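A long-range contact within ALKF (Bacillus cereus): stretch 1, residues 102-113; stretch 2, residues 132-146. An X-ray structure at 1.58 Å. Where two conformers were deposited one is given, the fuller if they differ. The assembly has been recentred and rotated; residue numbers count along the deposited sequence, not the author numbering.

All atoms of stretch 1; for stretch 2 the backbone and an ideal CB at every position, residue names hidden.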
# COMPACT_ATOMS: atom_id res chain seq x y z
N ASP A 102 -3.41 1.78 0.84
CA ASP A 102 -2.39 0.70 0.61
C ASP A 102 -1.30 1.24 -0.35
O ASP A 102 -0.13 0.86 -0.14
CB ASP A 102 -3.01 -0.51 -0.04
CG ASP A 102 -4.10 -1.18 0.81
OD1 ASP A 102 -4.37 -0.75 1.95
OD2 ASP A 102 -4.66 -2.11 0.19
N TYR A 103 -1.68 2.06 -1.36
CA TYR A 103 -0.71 2.43 -2.40
C TYR A 103 -0.22 3.89 -2.27
O TYR A 103 0.73 4.30 -2.95
CB TYR A 103 -1.32 2.21 -3.79
CG TYR A 103 -1.90 0.85 -4.01
CD1 TYR A 103 -1.36 -0.31 -3.41
CD2 TYR A 103 -3.04 0.75 -4.81
CE1 TYR A 103 -1.93 -1.59 -3.70
CE2 TYR A 103 -3.60 -0.49 -5.03
CZ TYR A 103 -3.05 -1.59 -4.48
OH TYR A 103 -3.71 -2.78 -4.71
N VAL A 104 -0.78 4.65 -1.33
CA VAL A 104 -0.38 6.07 -1.14
C VAL A 104 0.09 6.26 0.31
O VAL A 104 1.31 6.37 0.55
CB VAL A 104 -1.53 7.03 -1.41
CG1 VAL A 104 -1.03 8.48 -1.17
CG2 VAL A 104 -2.00 6.89 -2.84
N VAL A 105 -0.77 6.12 1.33
CA VAL A 105 -0.30 6.34 2.67
C VAL A 105 0.68 5.28 3.13
O VAL A 105 1.71 5.62 3.70
CB VAL A 105 -1.54 6.40 3.60
CG1 VAL A 105 -1.06 6.75 5.04
CG2 VAL A 105 -2.54 7.53 3.14
N ALA A 106 0.39 3.98 2.91
CA ALA A 106 1.33 2.93 3.39
C ALA A 106 2.68 3.08 2.66
O ALA A 106 3.72 2.75 3.27
CB ALA A 106 0.74 1.57 3.08
N VAL A 107 2.68 3.48 1.37
CA VAL A 107 3.96 3.53 0.66
C VAL A 107 4.73 4.77 1.19
O VAL A 107 5.95 4.62 1.45
CB VAL A 107 3.70 3.63 -0.84
CG1 VAL A 107 5.05 3.78 -1.58
CG2 VAL A 107 2.95 2.44 -1.41
N THR A 108 4.08 5.92 1.37
CA THR A 108 4.77 7.07 1.96
C THR A 108 5.32 6.69 3.36
O THR A 108 6.45 6.94 3.68
CB THR A 108 3.81 8.18 2.05
OG1 THR A 108 3.37 8.51 0.71
CG2 THR A 108 4.48 9.44 2.60
N LEU A 109 4.49 5.98 4.13
CA LEU A 109 4.96 5.52 5.48
C LEU A 109 6.17 4.62 5.42
O LEU A 109 7.09 4.72 6.26
CB LEU A 109 3.79 4.87 6.25
CG LEU A 109 4.11 4.33 7.68
CD1 LEU A 109 4.53 5.56 8.58
CD2 LEU A 109 2.91 3.62 8.25
N SER A 110 6.20 3.72 4.41
CA SER A 110 7.34 2.78 4.30
C SER A 110 8.65 3.51 4.01
O SER A 110 9.70 2.87 4.17
CB SER A 110 7.02 1.70 3.18
OG SER A 110 7.15 2.31 1.92
N GLU A 111 8.56 4.78 3.63
CA GLU A 111 9.76 5.58 3.28
C GLU A 111 10.14 6.50 4.43
O GLU A 111 11.08 7.29 4.28
CB GLU A 111 9.50 6.37 2.01
CG GLU A 111 9.44 5.48 0.71
CD GLU A 111 10.75 4.76 0.44
OE1 GLU A 111 11.82 5.36 0.68
OE2 GLU A 111 10.72 3.58 0.00
N SER A 112 9.39 6.42 5.53
CA SER A 112 9.68 7.25 6.68
C SER A 112 10.64 6.54 7.61
O SER A 112 11.00 5.39 7.42
CB SER A 112 8.35 7.51 7.41
OG SER A 112 8.07 6.40 8.20
N ASN A 113 10.97 7.23 8.73
CA ASN A 113 11.77 6.63 9.77
C ASN A 113 10.97 6.09 10.90
O ASN A 113 11.55 5.66 11.88
CB ASN A 113 12.75 7.71 10.33
CG ASN A 113 13.74 8.22 9.29
OD1 ASN A 113 14.06 9.45 9.23
ND2 ASN A 113 14.23 7.33 8.47
N UNK A 132 -5.46 -2.23 6.95
CA UNK A 132 -4.95 -2.55 5.57
C UNK A 132 -3.67 -1.76 5.29
O UNK A 132 -2.71 -2.32 4.72
CB UNK A 132 -6.00 -2.23 4.51
N UNK A 133 -3.61 -0.49 5.68
CA UNK A 133 -2.40 0.31 5.46
C UNK A 133 -1.24 -0.24 6.29
O UNK A 133 -0.11 -0.26 5.77
CB UNK A 133 -2.65 1.78 5.81
N UNK A 134 -1.51 -0.71 7.53
CA UNK A 134 -0.39 -1.14 8.34
C UNK A 134 0.19 -2.46 7.76
O UNK A 134 1.42 -2.55 7.67
CB UNK A 134 -0.83 -1.32 9.80
N UNK A 135 -0.65 -3.43 7.36
CA UNK A 135 -0.14 -4.70 6.70
C UNK A 135 0.52 -4.34 5.41
O UNK A 135 1.60 -4.90 5.11
CB UNK A 135 -1.26 -5.71 6.44
N UNK A 136 -0.07 -3.40 4.63
CA UNK A 136 0.54 -3.02 3.35
C UNK A 136 1.96 -2.42 3.58
O UNK A 136 2.86 -2.76 2.84
CB UNK A 136 -0.35 -2.02 2.62
N UNK A 137 2.06 -1.56 4.58
CA UNK A 137 3.38 -0.94 4.83
C UNK A 137 4.38 -2.01 5.11
O UNK A 137 5.51 -1.87 4.57
CB UNK A 137 3.33 0.05 5.99
N UNK A 138 4.04 -3.05 5.87
CA UNK A 138 5.03 -4.12 6.07
C UNK A 138 5.44 -4.76 4.75
O UNK A 138 6.61 -5.14 4.56
CB UNK A 138 4.47 -5.19 7.01
N UNK A 139 4.49 -4.99 3.85
CA UNK A 139 4.88 -5.58 2.55
C UNK A 139 5.88 -4.67 1.85
O UNK A 139 6.85 -5.19 1.27
CB UNK A 139 3.66 -5.80 1.66
N UNK A 140 5.69 -3.32 1.87
CA UNK A 140 6.60 -2.44 1.17
C UNK A 140 7.92 -2.40 1.89
O UNK A 140 8.97 -2.33 1.21
CB UNK A 140 6.01 -1.03 1.04
N UNK A 141 7.91 -2.45 3.23
CA UNK A 141 9.21 -2.45 3.98
C UNK A 141 10.00 -3.72 3.68
O UNK A 141 11.24 -3.66 3.48
CB UNK A 141 8.97 -2.34 5.49
N UNK A 142 9.33 -4.86 3.58
CA UNK A 142 10.10 -6.15 3.33
C UNK A 142 10.73 -6.08 1.95
O UNK A 142 11.73 -6.78 1.72
CB UNK A 142 9.20 -7.38 3.42
N UNK A 143 10.25 -5.18 1.03
CA UNK A 143 10.97 -4.99 -0.26
C UNK A 143 11.99 -3.87 -0.32
O UNK A 143 12.80 -3.81 -1.30
CB UNK A 143 9.95 -4.73 -1.37
N UNK A 144 11.99 -2.96 0.65
CA UNK A 144 12.96 -1.87 0.61
C UNK A 144 13.85 -1.84 1.86
O UNK A 144 14.52 -0.83 2.11
CB UNK A 144 12.23 -0.53 0.46
N UNK A 145 13.92 -2.97 2.57
CA UNK A 145 14.77 -2.98 3.77
C UNK A 145 15.49 -4.30 3.79
O UNK A 145 15.01 -5.35 3.38
CB UNK A 145 13.96 -2.77 5.05
N UNK A 146 16.70 -4.25 4.37
CA UNK A 146 17.38 -5.51 4.62
C UNK A 146 16.68 -6.32 5.74
O UNK A 146 15.94 -5.80 6.59
CB UNK A 146 18.84 -5.24 4.99

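Two helices cross here at 54°, their axes 8.3 Å apart at closest approach. The backbones come nearest at Ala-106, whose CA lies 4.6 Å from the CA of position 137.

Position 132 is helical, and its CA-to-CB bond points sideways. The ideal CB lies 3.4 Å from Asp-102 OD1, so a short donor would suit: serine, threonine or perhaps asparagine. The residue is Ser-132. Its OG donates a hydrogen bond to Asp-102 OD1 at 2.6 Å.

At position 133 the CB points sideways, 4.4 Å from Ala-106 CB, with Asp-102 and Val-105 nearby. A small side chain fits well. It is Ala-133, and its carbonyl O also packs 3.4 Å from Ala-106 CB.

Positions 134 and 135 have no atom of stretch 1 within 5.5 Å of the ideal CB. The first points away, and stretch 1 sets no demand on either. They are Gly-134 and Trp-135, the latter with its ring led away from the contact.

Position 136 points toward stretch 1. Its ideal CB is 3.8 Å from Ala-106 CB and 3.9 Å from Asp-102 CA. Such closeness favours alanine, serine or glycine. Ser-136 is found, with chi1 in m. Its OG turns back along its own helix and donates to Ser-132 O at 2.7 Å. Asp-102 OD1 is 3.3 Å from this OG, but the angle is too poor for a hydrogen bond.

At position 137 the CB points sideways, 3.9 Å from Ala-106 O and 4.2 Å from Leu-109 CD2. A modest apolar side chain would suit: alanine, cysteine or valine. Cys-137, with chi1 in t, places its SG 3.7 Å from Leu-109 CG and 4.1 Å from Ser-110 CB.

Positions 138 and 139 do not meet stretch 1 and are unconstrained by it. They are Tyr-138 and Cys-139.

Position 140 points toward stretch 1. Its ideal CB is 3.6 Å from Ser-110 CB, and beyond it lie Ala-106, Val-107 and Tyr-103. The Asp-102 carbonyl offers an acceptor farther along. A long side chain with a donor, or a large apolar one, could use this groove. It is Trp-140, which has the largest area covered by stretch 1. NE1 donates to Asp-102 O at 2.9 Å. Val-107 CG2 lies over one face, 3.9 Å from the centroid of the five-membered ring, a CH-pi contact.

Position 141 points sideways, its ideal CB 5.0 Å from Ser-110 CB. A medium apolar side chain could close the gap. Leu-141 brings CD2 to 3.4 Å from Ser-110 O.

Positions 142 and 143 are out of reach of stretch 1, which asks nothing of them. They are Leu-142 and Gly-143.

The CA-to-CB bond at 144 points toward stretch 1, and its ideal CB lies 4.4 Å from Glu-111 OE2. Polar donors or a base would suit. In Asn-144, ND2 lies 2.9 Å from Glu-111 OE2.

Position 145 has an extended backbone, and no atom of stretch 1 lies within 5.5 Å of its ideal CB. Only a long side chain could reach the carbonyls of Ser-110 and Ser-112. Arg-145 does: NH2 donates to Ser-110 O at 2.8 Å and Ser-112 O at 3.2 Å.

Position 146 is out of reach. It is Lys-146.

Stretch 2 132-146: SAGWSCYCWLLGNRK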
# COMPACT_ATOMS: atom_id res chain seq x y z
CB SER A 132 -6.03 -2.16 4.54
OG SER A 132 -5.61 -2.66 3.28
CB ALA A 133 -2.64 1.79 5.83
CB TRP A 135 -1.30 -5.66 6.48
CG TRP A 135 -1.81 -6.24 7.80
CD1 TRP A 135 -2.98 -5.98 8.46
CD2 TRP A 135 -1.16 -7.30 8.56
NE1 TRP A 135 -3.06 -6.74 9.61
CE2 TRP A 135 -1.97 -7.57 9.67
CE3 TRP A 135 0.04 -8.03 8.37
CZ2 TRP A 135 -1.65 -8.55 10.64
CZ3 TRP A 135 0.38 -9.00 9.29
CH2 TRP A 135 -0.44 -9.28 10.44
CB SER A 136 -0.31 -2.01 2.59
OG SER A 136 -1.61 -2.62 2.23
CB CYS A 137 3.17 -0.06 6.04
SG CYS A 137 4.72 0.83 6.48
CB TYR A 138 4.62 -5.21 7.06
CG TYR A 138 4.99 -4.84 8.46
CD1 TYR A 138 4.12 -4.07 9.26
CD2 TYR A 138 6.26 -5.18 8.95
CE1 TYR A 138 4.53 -3.72 10.55
CE2 TYR A 138 6.62 -4.84 10.30
CZ TYR A 138 5.77 -4.13 11.02
OH TYR A 138 6.18 -3.81 12.30
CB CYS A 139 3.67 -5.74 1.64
SG CYS A 139 2.42 -6.84 2.27
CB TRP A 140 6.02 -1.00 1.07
CG TRP A 140 4.57 -1.03 0.58
CD1 TRP A 140 3.60 -0.17 1.06
CD2 TRP A 140 3.91 -1.89 -0.38
NE1 TRP A 140 2.37 -0.43 0.44
CE2 TRP A 140 2.51 -1.52 -0.37
CE3 TRP A 140 4.31 -3.04 -1.17
CZ2 TRP A 140 1.57 -2.11 -1.21
CZ3 TRP A 140 3.40 -3.64 -1.95
CH2 TRP A 140 2.00 -3.21 -1.97
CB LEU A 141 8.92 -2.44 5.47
CG LEU A 141 8.39 -1.15 6.03
CD1 LEU A 141 8.03 -1.44 7.43
CD2 LEU A 141 9.44 -0.04 5.94
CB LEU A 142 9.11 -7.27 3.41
CG LEU A 142 8.72 -7.59 4.82
CD1 LEU A 142 7.46 -8.48 4.87
CD2 LEU A 142 9.89 -8.19 5.70
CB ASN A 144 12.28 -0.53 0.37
CG ASN A 144 13.25 0.54 -0.09
OD1 ASN A 144 14.23 0.25 -0.79
ND2 ASN A 144 12.99 1.76 0.29
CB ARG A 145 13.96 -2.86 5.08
CG ARG A 145 13.12 -1.58 5.28
CD ARG A 145 13.86 -0.32 5.49
NE ARG A 145 12.84 0.75 5.39
CZ ARG A 145 12.94 1.93 5.92
NH1 ARG A 145 14.05 2.27 6.61
NH2 ARG A 145 11.93 2.76 5.80
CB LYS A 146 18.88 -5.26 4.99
CG LYS A 146 19.55 -4.11 4.20
CD LYS A 146 21.06 -3.89 4.58
CE LYS A 146 21.92 -3.44 3.42
NZ LYS A 146 21.96 -4.44 2.32
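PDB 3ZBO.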